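Local structure of phospholethanolamine N-methyltransferase 2 (Haemonchus contortus, 4KRI) at residues L211-R216 with L323-G328; K215-M220 with Q224-I229. The protein probably methylates phosphomonomethylethanolamine and phosphodimethylethanolamine, with S-adenosylmethionine as donor, in the last steps of nematode phosphocholine biosynthesis. One frame throughout, in Å; residues are numbered along the deposited sequence.

Contact 1 of 2, residues L211-R216 with L323-G328. With 1SH (2-(methylamino)ethyl dihydrogen phosphate), chain E.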
ATOM      1  N   LEU A 211       5.035   4.839 -19.767  1.00 25.30           N
ATOM      2  CA  LEU A 211       5.044   3.834 -20.826  1.00 27.40           C
ATOM      3  C   LEU A 211       6.469   3.590 -21.315  1.00 29.98           C
ATOM      4  O   LEU A 211       6.861   2.454 -21.582  1.00 27.41           O
ATOM      5  CB  LEU A 211       4.156   4.261 -21.998  1.00 29.62           C
ATOM      6  CG  LEU A 211       4.045   3.257 -23.142  1.00 36.51           C
ATOM      7  CD1 LEU A 211       3.341   1.990 -22.658  1.00 31.94           C
ATOM      8  CD2 LEU A 211       3.301   3.863 -24.318  1.00 37.46           C
ATOM      9  N   ALA A 212       7.242   4.663 -21.431  1.00 27.30           N
ATOM     10  CA  ALA A 212       8.631   4.550 -21.864  1.00 26.11           C
ATOM     11  C   ALA A 212       9.434   3.725 -20.856  1.00 30.75           C
ATOM     12  O   ALA A 212      10.265   2.908 -21.242  1.00 27.76           O
ATOM     13  CB  ALA A 212       9.241   5.936 -22.050  1.00 27.93           C
ATOM     14  N   ILE A 213       9.164   3.924 -19.566  1.00 25.92           N
ATOM     15  CA  ILE A 213       9.844   3.156 -18.522  1.00 25.46           C
ATOM     16  C   ILE A 213       9.447   1.677 -18.560  1.00 24.05           C
ATOM     17  O   ILE A 213      10.306   0.797 -18.463  1.00 27.22           O
ATOM     18  CB  ILE A 213       9.566   3.758 -17.132  1.00 26.81           C
ATOM     19  CG1 ILE A 213      10.107   5.186 -17.102  1.00 29.29           C
ATOM     20  CG2 ILE A 213      10.195   2.927 -16.025  1.00 27.69           C
ATOM     21  CD1 ILE A 213      10.028   5.827 -15.774  1.00 45.34           C
ATOM     22  N   LEU A 214       8.156   1.396 -18.721  1.00 25.17           N
ATOM     23  CA  LEU A 214       7.695   0.005 -18.779  1.00 25.13           C
ATOM     24  C   LEU A 214       8.351  -0.775 -19.910  1.00 22.97           C
ATOM     25  O   LEU A 214       8.624  -1.972 -19.779  1.00 25.52           O
ATOM     26  CB  LEU A 214       6.179  -0.057 -18.956  1.00 21.16           C
ATOM     27  CG  LEU A 214       5.395   0.251 -17.687  1.00 23.96           C
ATOM     28  CD1 LEU A 214       3.888   0.248 -17.985  1.00 27.59           C
ATOM     29  CD2 LEU A 214       5.733  -0.761 -16.596  1.00 29.22           C
ATOM     30  N   LYS A 215       8.606  -0.104 -21.021  1.00 25.28           N
ATOM     31  CA  LYS A 215       9.235  -0.759 -22.157  1.00 27.93           C
ATOM     32  C   LYS A 215      10.666  -1.210 -21.868  1.00 31.23           C
ATOM     33  O   LYS A 215      11.186  -2.097 -22.535  1.00 32.42           O
ATOM     34  CB  LYS A 215       9.196   0.155 -23.387  1.00 33.28           C
ATOM     35  CG  LYS A 215       7.812   0.178 -24.047  1.00 31.33           C
ATOM     36  CD  LYS A 215       7.746   1.187 -25.194  1.00 39.56           C
ATOM     37  CE  LYS A 215       6.329   1.271 -25.765  1.00 46.85           C
ATOM     38  NZ  LYS A 215       6.213   2.310 -26.833  1.00 52.65           N
ATOM     39  N   ARG A 216      11.296  -0.606 -20.870  1.00 28.76           N
ATOM     40  CA  ARG A 216      12.667  -0.975 -20.534  1.00 30.24           C
ATOM     41  C   ARG A 216      12.770  -2.297 -19.771  1.00 31.96           C
ATOM     42  O   ARG A 216      13.873  -2.770 -19.478  1.00 32.56           O
ATOM     43  CB  ARG A 216      13.354   0.174 -19.804  1.00 31.86           C
ATOM     44  CG  ARG A 216      13.360   1.427 -20.665  1.00 38.59           C
ATOM     45  CD  ARG A 216      14.188   2.515 -20.085  1.00 46.17           C
ATOM     46  NE  ARG A 216      15.571   2.098 -19.889  1.00 45.94           N
ATOM     47  CZ  ARG A 216      16.540   2.935 -19.537  1.00 43.34           C
ATOM     48  NH1 ARG A 216      16.261   4.216 -19.363  1.00 45.18           N
ATOM     49  NH2 ARG A 216      17.776   2.494 -19.364  1.00 39.81           N
ATOM     50  N   LEU A 323      12.543  -3.624 -11.827  1.00 19.91           N
ATOM     51  CA  LEU A 323      12.849  -2.338 -12.438  1.00 19.68           C
ATOM     52  C   LEU A 323      12.327  -1.253 -11.517  1.00 19.98           C
ATOM     53  O   LEU A 323      11.166  -1.271 -11.120  1.00 22.38           O
ATOM     54  CB  LEU A 323      12.220  -2.234 -13.829  1.00 23.80           C
ATOM     55  CG  LEU A 323      12.685  -1.078 -14.714  1.00 32.81           C
ATOM     56  CD1 LEU A 323      12.547  -1.439 -16.184  1.00 33.88           C
ATOM     57  CD2 LEU A 323      11.893   0.177 -14.405  1.00 28.58           C
ATOM     58  N   ILE A 324      13.203  -0.320 -11.155  1.00 21.34           N
ATOM     59  CA  ILE A 324      12.854   0.744 -10.217  1.00 19.17           C
ATOM     60  C   ILE A 324      13.368   2.082 -10.756  1.00 21.87           C
ATOM     61  O   ILE A 324      14.481   2.157 -11.287  1.00 24.50           O
ATOM     62  CB  ILE A 324      13.519   0.486  -8.833  1.00 23.97           C
ATOM     63  CG1 ILE A 324      13.083  -0.871  -8.260  1.00 23.88           C
ATOM     64  CG2 ILE A 324      13.203   1.604  -7.836  1.00 24.37           C
ATOM     65  CD1 ILE A 324      13.850  -1.292  -7.005  1.00 29.90           C
ATOM     66  N   THR A 325      12.556   3.129 -10.643  1.00 21.17           N
ATOM     67  CA  THR A 325      13.062   4.491 -10.787  1.00 19.27           C
ATOM     68  C   THR A 325      12.896   5.177  -9.444  1.00 22.38           C
ATOM     69  O   THR A 325      11.982   4.860  -8.704  1.00 21.73           O
ATOM     70  CB  THR A 325      12.362   5.308 -11.906  1.00 24.69           C
ATOM     71  OG1 THR A 325      11.025   5.640 -11.502  1.00 23.94           O
ATOM     72  CG2 THR A 325      12.330   4.524 -13.221  1.00 22.65           C
ATOM     73  N   MET A 326      13.792   6.109  -9.114  1.00 22.60           N
ATOM     74  CA  MET A 326      13.727   6.727  -7.794  1.00 22.92           C
ATOM     75  C   MET A 326      14.403   8.084  -7.806  1.00 22.32           C
ATOM     76  O   MET A 326      15.282   8.325  -8.628  1.00 24.77           O
ATOM     77  CB  MET A 326      14.420   5.821  -6.766  1.00 27.02           C
ATOM     78  CG  MET A 326      15.911   5.679  -7.027  1.00 31.03           C
ATOM     79  SD  MET A 326      16.783   4.296  -6.231  1.00 40.47           S
ATOM     80  CE  MET A 326      17.228   3.346  -7.690  1.00 47.26           C
ATOM     81  N   TYR A 327      14.007   8.967  -6.895  1.00 22.25           N
ATOM     82  CA  TYR A 327      14.837  10.142  -6.617  1.00 25.04           C
ATOM     83  C   TYR A 327      16.113   9.619  -5.973  1.00 25.99           C
ATOM     84  O   TYR A 327      16.052   8.711  -5.137  1.00 25.69           O
ATOM     85  CB  TYR A 327      14.137  11.094  -5.635  1.00 25.52           C
ATOM     86  CG  TYR A 327      12.994  11.931  -6.196  1.00 28.88           C
ATOM     87  CD1 TYR A 327      12.622  11.857  -7.532  1.00 28.77           C
ATOM     88  CD2 TYR A 327      12.294  12.817  -5.371  1.00 29.39           C
ATOM     89  CE1 TYR A 327      11.566  12.635  -8.031  1.00 29.83           C
ATOM     90  CE2 TYR A 327      11.257  13.610  -5.864  1.00 29.32           C
ATOM     91  CZ  TYR A 327      10.898  13.513  -7.190  1.00 31.66           C
ATOM     92  OH  TYR A 327       9.864  14.299  -7.667  1.00 32.89           O
ATOM     93  N   GLY A 328      17.260  10.174  -6.358  1.00 24.70           N
ATOM     94  CA  GLY A 328      18.524   9.822  -5.730  1.00 24.12           C
ATOM     95  C   GLY A 328      19.351  11.057  -5.437  1.00 30.21           C
ATOM     96  O   GLY A 328      18.936  12.179  -5.735  1.00 29.31           O
TER
HETATM   97  O4  1SH E 702       8.932  16.105  -6.082  0.53 29.31           O
HETATM   98  P1  1SH E 702       8.247  15.911  -4.731  0.53 31.71           P
HETATM   99  O1  1SH E 702       9.218  15.855  -3.619  0.53 29.14           O
HETATM  100  O3  1SH E 702       7.227  17.088  -4.496  0.53 30.09           O
HETATM  101  O2  1SH E 702       7.484  14.524  -4.758  0.53 30.24           O
HETATM  102  C1  1SH E 702       6.640  14.277  -5.758  0.53 30.97           C
HETATM  103  C2  1SH E 702       6.111  12.852  -5.847  0.53 30.60           C
HETATM  104  N1  1SH E 702       7.059  11.819  -6.157  0.53 31.16           N
HETATM  105  C3  1SH E 702       6.397  10.572  -6.024  0.53 21.13           C

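Contact 2 of 2, residues K215-M220 with Q224-I229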
ATOM      1  N   LYS A 215       8.606  -0.104 -21.021  1.00 25.28           N
ATOM      2  CA  LYS A 215       9.235  -0.759 -22.157  1.00 27.93           C
ATOM      3  C   LYS A 215      10.666  -1.210 -21.868  1.00 31.23           C
ATOM      4  O   LYS A 215      11.186  -2.097 -22.535  1.00 32.42           O
ATOM      5  CB  LYS A 215       9.196   0.155 -23.387  1.00 33.28           C
ATOM      6  CG  LYS A 215       7.812   0.178 -24.047  1.00 31.33           C
ATOM      7  CD  LYS A 215       7.746   1.187 -25.194  1.00 39.56           C
ATOM      8  CE  LYS A 215       6.329   1.271 -25.765  1.00 46.85           C
ATOM      9  NZ  LYS A 215       6.213   2.310 -26.833  1.00 52.65           N
ATOM     10  N   ARG A 216      11.296  -0.606 -20.870  1.00 28.76           N
ATOM     11  CA  ARG A 216      12.667  -0.975 -20.534  1.00 30.24           C
ATOM     12  C   ARG A 216      12.770  -2.297 -19.771  1.00 31.96           C
ATOM     13  O   ARG A 216      13.873  -2.770 -19.478  1.00 32.56           O
ATOM     14  CB  ARG A 216      13.354   0.174 -19.804  1.00 31.86           C
ATOM     15  CG  ARG A 216      13.360   1.427 -20.665  1.00 38.59           C
ATOM     16  CD  ARG A 216      14.188   2.515 -20.085  1.00 46.17           C
ATOM     17  NE  ARG A 216      15.571   2.098 -19.889  1.00 45.94           N
ATOM     18  CZ  ARG A 216      16.540   2.935 -19.537  1.00 43.34           C
ATOM     19  NH1 ARG A 216      16.261   4.216 -19.363  1.00 45.18           N
ATOM     20  NH2 ARG A 216      17.776   2.494 -19.364  1.00 39.81           N
ATOM     21  N   PHE A 217      11.624  -2.904 -19.479  1.00 27.88           N
ATOM     22  CA  PHE A 217      11.606  -4.271 -18.951  1.00 26.71           C
ATOM     23  C   PHE A 217      12.028  -5.233 -20.050  1.00 34.43           C
ATOM     24  O   PHE A 217      12.492  -6.343 -19.771  1.00 38.43           O
ATOM     25  CB  PHE A 217      10.204  -4.676 -18.495  1.00 25.69           C
ATOM     26  CG  PHE A 217       9.931  -4.455 -17.027  1.00 24.69           C
ATOM     27  CD1 PHE A 217      10.528  -5.255 -16.063  1.00 24.12           C
ATOM     28  CD2 PHE A 217       9.041  -3.477 -16.616  1.00 23.32           C
ATOM     29  CE1 PHE A 217      10.259  -5.067 -14.706  1.00 27.84           C
ATOM     30  CE2 PHE A 217       8.759  -3.287 -15.268  1.00 21.07           C
ATOM     31  CZ  PHE A 217       9.361  -4.092 -14.308  1.00 23.95           C
ATOM     32  N   GLY A 218      11.853  -4.804 -21.299  1.00 34.59           N
ATOM     33  CA  GLY A 218      12.005  -5.689 -22.440  1.00 34.22           C
ATOM     34  C   GLY A 218      10.685  -6.377 -22.733  1.00 38.03           C
ATOM     35  O   GLY A 218       9.633  -5.910 -22.295  1.00 43.41           O
ATOM     36  N   PRO A 219      10.725  -7.494 -23.471  1.00 37.55           N
ATOM     37  CA  PRO A 219       9.496  -8.204 -23.845  1.00 43.89           C
ATOM     38  C   PRO A 219       8.710  -8.670 -22.624  1.00 43.95           C
ATOM     39  O   PRO A 219       9.271  -9.323 -21.738  1.00 43.60           O
ATOM     40  CB  PRO A 219      10.014  -9.421 -24.624  1.00 44.47           C
ATOM     41  CG  PRO A 219      11.367  -9.015 -25.118  1.00 46.40           C
ATOM     42  CD  PRO A 219      11.930  -8.128 -24.039  1.00 40.31           C
ATOM     43  N   MET A 220       7.435  -8.302 -22.570  1.00 29.85           N
ATOM     44  CA  MET A 220       6.521  -8.796 -21.544  1.00 29.28           C
ATOM     45  C   MET A 220       5.340  -9.455 -22.238  1.00 30.79           C
ATOM     46  O   MET A 220       4.982  -9.076 -23.358  1.00 32.84           O
ATOM     47  CB  MET A 220       6.073  -7.651 -20.632  1.00 27.77           C
ATOM     48  CG  MET A 220       7.246  -7.021 -19.868  1.00 30.19           C
ATOM     49  SD  MET A 220       6.720  -5.863 -18.583  1.00 37.29           S
ATOM     50  CE  MET A 220       5.950  -4.651 -19.623  1.00 26.05           C
ATOM     51  N   GLN A 224       1.422 -12.406 -17.561  1.00 21.43           N
ATOM     52  CA  GLN A 224       2.513 -12.420 -16.587  1.00 19.31           C
ATOM     53  C   GLN A 224       2.155 -11.580 -15.363  1.00 25.78           C
ATOM     54  O   GLN A 224       1.309 -10.683 -15.437  1.00 25.50           O
ATOM     55  CB  GLN A 224       3.850 -11.994 -17.214  1.00 21.62           C
ATOM     56  CG  GLN A 224       4.374 -13.048 -18.205  1.00 23.43           C
ATOM     57  CD  GLN A 224       5.693 -12.666 -18.832  1.00 28.69           C
ATOM     58  OE1 GLN A 224       5.874 -11.535 -19.293  1.00 29.45           O
ATOM     59  NE2 GLN A 224       6.640 -13.609 -18.844  1.00 35.70           N
ATOM     60  N   ARG A 225       2.769 -11.898 -14.226  1.00 20.66           N
ATOM     61  CA  ARG A 225       2.368 -11.275 -12.968  1.00 21.33           C
ATOM     62  C   ARG A 225       3.344 -10.208 -12.531  1.00 22.60           C
ATOM     63  O   ARG A 225       4.554 -10.456 -12.449  1.00 21.31           O
ATOM     64  CB  ARG A 225       2.253 -12.346 -11.877  1.00 24.13           C
ATOM     65  CG  ARG A 225       1.238 -13.445 -12.230  1.00 36.61           C
ATOM     66  CD  ARG A 225       0.862 -14.316 -11.032  1.00 53.68           C
ATOM     67  NE  ARG A 225       0.348 -13.514  -9.924  1.00 60.26           N
ATOM     68  CZ  ARG A 225       0.987 -13.334  -8.771  1.00 59.30           C
ATOM     69  NH1 ARG A 225       2.160 -13.917  -8.557  1.00 61.41           N
ATOM     70  NH2 ARG A 225       0.448 -12.581  -7.821  1.00 55.14           N
ATOM     71  N   MET A 226       2.822  -9.023 -12.231  1.00 17.60           N
ATOM     72  CA  MET A 226       3.661  -7.915 -11.802  1.00 17.95           C
ATOM     73  C   MET A 226       3.258  -7.413 -10.421  1.00 21.72           C
ATOM     74  O   MET A 226       2.069  -7.256 -10.134  1.00 22.24           O
ATOM     75  CB  MET A 226       3.582  -6.762 -12.822  1.00 18.85           C
ATOM     76  CG  MET A 226       4.214  -5.450 -12.337  1.00 19.48           C
ATOM     77  SD  MET A 226       4.074  -4.137 -13.601  1.00 24.04           S
ATOM     78  CE  MET A 226       5.384  -4.637 -14.711  1.00 23.65           C
ATOM     79  N   LEU A 227       4.259  -7.170  -9.574  1.00 17.45           N
ATOM     80  CA  LEU A 227       4.045  -6.503  -8.296  1.00 17.60           C
ATOM     81  C   LEU A 227       4.461  -5.059  -8.451  1.00 20.25           C
ATOM     82  O   LEU A 227       5.608  -4.782  -8.838  1.00 21.31           O
ATOM     83  CB  LEU A 227       4.914  -7.149  -7.201  1.00 18.62           C
ATOM     84  CG  LEU A 227       4.858  -6.442  -5.839  1.00 21.12           C
ATOM     85  CD1 LEU A 227       3.460  -6.590  -5.213  1.00 20.36           C
ATOM     86  CD2 LEU A 227       5.929  -7.015  -4.908  1.00 22.03           C
ATOM     87  N   ASP A 228       3.553  -4.129  -8.146  1.00 16.85           N
ATOM     88  CA  ASP A 228       3.902  -2.700  -8.204  1.00 16.84           C
ATOM     89  C   ASP A 228       4.023  -2.184  -6.787  1.00 22.27           C
ATOM     90  O   ASP A 228       3.050  -2.181  -6.046  1.00 21.28           O
ATOM     91  CB  ASP A 228       2.809  -1.924  -8.967  1.00 19.47           C
ATOM     92  CG  ASP A 228       3.163  -0.450  -9.186  1.00 28.74           C
ATOM     93  OD1 ASP A 228       3.673   0.211  -8.246  1.00 30.12           O
ATOM     94  OD2 ASP A 228       2.930   0.067 -10.310  1.00 29.52           O
ATOM     95  N   ILE A 229       5.223  -1.748  -6.411  1.00 18.36           N
ATOM     96  CA  ILE A 229       5.468  -1.276  -5.060  1.00 17.82           C
ATOM     97  C   ILE A 229       5.337   0.247  -5.034  1.00 19.18           C
ATOM     98  O   ILE A 229       6.058   0.948  -5.738  1.00 23.12           O
ATOM     99  CB  ILE A 229       6.877  -1.716  -4.567  1.00 18.96           C
ATOM    100  CG1 ILE A 229       6.892  -3.235  -4.352  1.00 20.41           C
ATOM    101  CG2 ILE A 229       7.250  -0.976  -3.285  1.00 20.37           C
ATOM    102  CD1 ILE A 229       8.290  -3.820  -4.079  1.00 25.06           C
TER

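Contact 1 of 2, residues L211-R216 with L323-G328
Ile213, on the last turns of helix 206-215, packs against Leu323 and Thr325 of strand 320-329, a helix-on-sheet contact in the Rossmann-like methyltransferase fold. The tight part is wholly aliphatic. Ile213 CG2 lies 3.6 Å from Leu323 CD2, the two side chains crossing at a slant, while Ile213 CD1 meets Thr325 CG2 tip to tip at 3.7 Å. Both branches of the isoleucine are therefore used: chi1 of -61° sets CG1 beside the backbone N and leaves CG2 anti to it, and the extended CG1 arm carries CD1 on to the threonine. Leu323 and Thr325, two apart on the strand, both direct CB toward the helix, whereas Ile324 between them turns away. Phe294 of the neighbouring strand 290-296 and Trp424 of strand 422-430 also touch Ile213.

Thr325 divides its labour. Its methyl faces the helix, and its OG1 is hydrogen-bonded to Asp297 OD1, so the one polar atom of this buried side chain is satisfied by the residue just past the end of strand 290-296.

The more open side lies at the helix end, where Arg216 is partly exposed and contributes only a small buried patch. It offers chiefly its backbone and CB, with Leu323 CD1 3.7 Å from Arg216 C and 4.0 Å from Arg216 CB. Its guanidinium leaves the contact for salt bridges from NH2 to Glu368 and Glu370 and a cation-pi contact with Phe426. No hydrogen bond joins helix and strand here.

Farther along the strand, Tyr327 does not reach the helix and serves the substrate pocket. At the ring edge, and in its plane, Tyr327 OH donates a hydrogen bond of 2.6 Å to O4, a phosphate oxygen of the bound phosphomonomethylethanolamine.

Contact 2 of 2, residues K215-M220 with Q224-I229
With CG anti to the backbone N (chi1 169°) and a bend at chi3 (-78°), Met226 of strand 225-229 brings its CE methyl to Phe217 and Met220, on the loop that follows helix 206-215. This is the helix-to-strand connection that leads into the strand that probably precedes the glycine-rich turn of the Rossmann-like fold. Met226 CE approaches the Phe217 ring obliquely, 3.7 Å from Phe217 CE2. Met220, also bent at chi3, comes from the other end of the loop and puts SD 4.3 Å from Met226 CE, a looser touch.

A type I turn from Lys215 to Gly218 carries the chain away from the helix, closed by a 3.0 Å hydrogen bond from Gly218 N to Lys215 O. Gly218 then takes a positive phi, a backbone shape readily adopted by glycine. Phe217 itself packs edge-to-face with Tyr292 of strand 290-296, and Ala240 of helix 235-244 touches Met226.

At the partly exposed end, Gln224 OE1 rests 3.6 Å from Met220 CA without bonding to it. That oxygen instead is hydrogen-bonded to Lys221 N and to Tyr292 OH. The chemistry thus separates into an apolar group of methionine methyl, sulfur and phenyl ring, probably held mainly by dispersion, and a polar end whose amide oxygen ties the short link between the segments to the neighbouring strand.

Contacts 1 and 2 share Lys215 and Arg216, where helix 206-215 ends, and their centres lie 10 Å apart. They meet directly: Leu323 CB of contact 1 packs 3.4 Å from Phe217 CZ of contact 2, and Leu214 O stands 3.8 Å from Met220 CE. One helix end and its following loop thus cover side chains from strands 320-329 and 225-229, with strand 290-296 paired between them. Their relation to the ligands differs. Contact 1 includes Tyr327, which binds the substrate phosphate, and the Thr325 side chain is about 7 Å from bound S-adenosylhomocysteine; in contact 2 the Met226 side chain stays about 10 Å from the same bound S-adenosylhomocysteine.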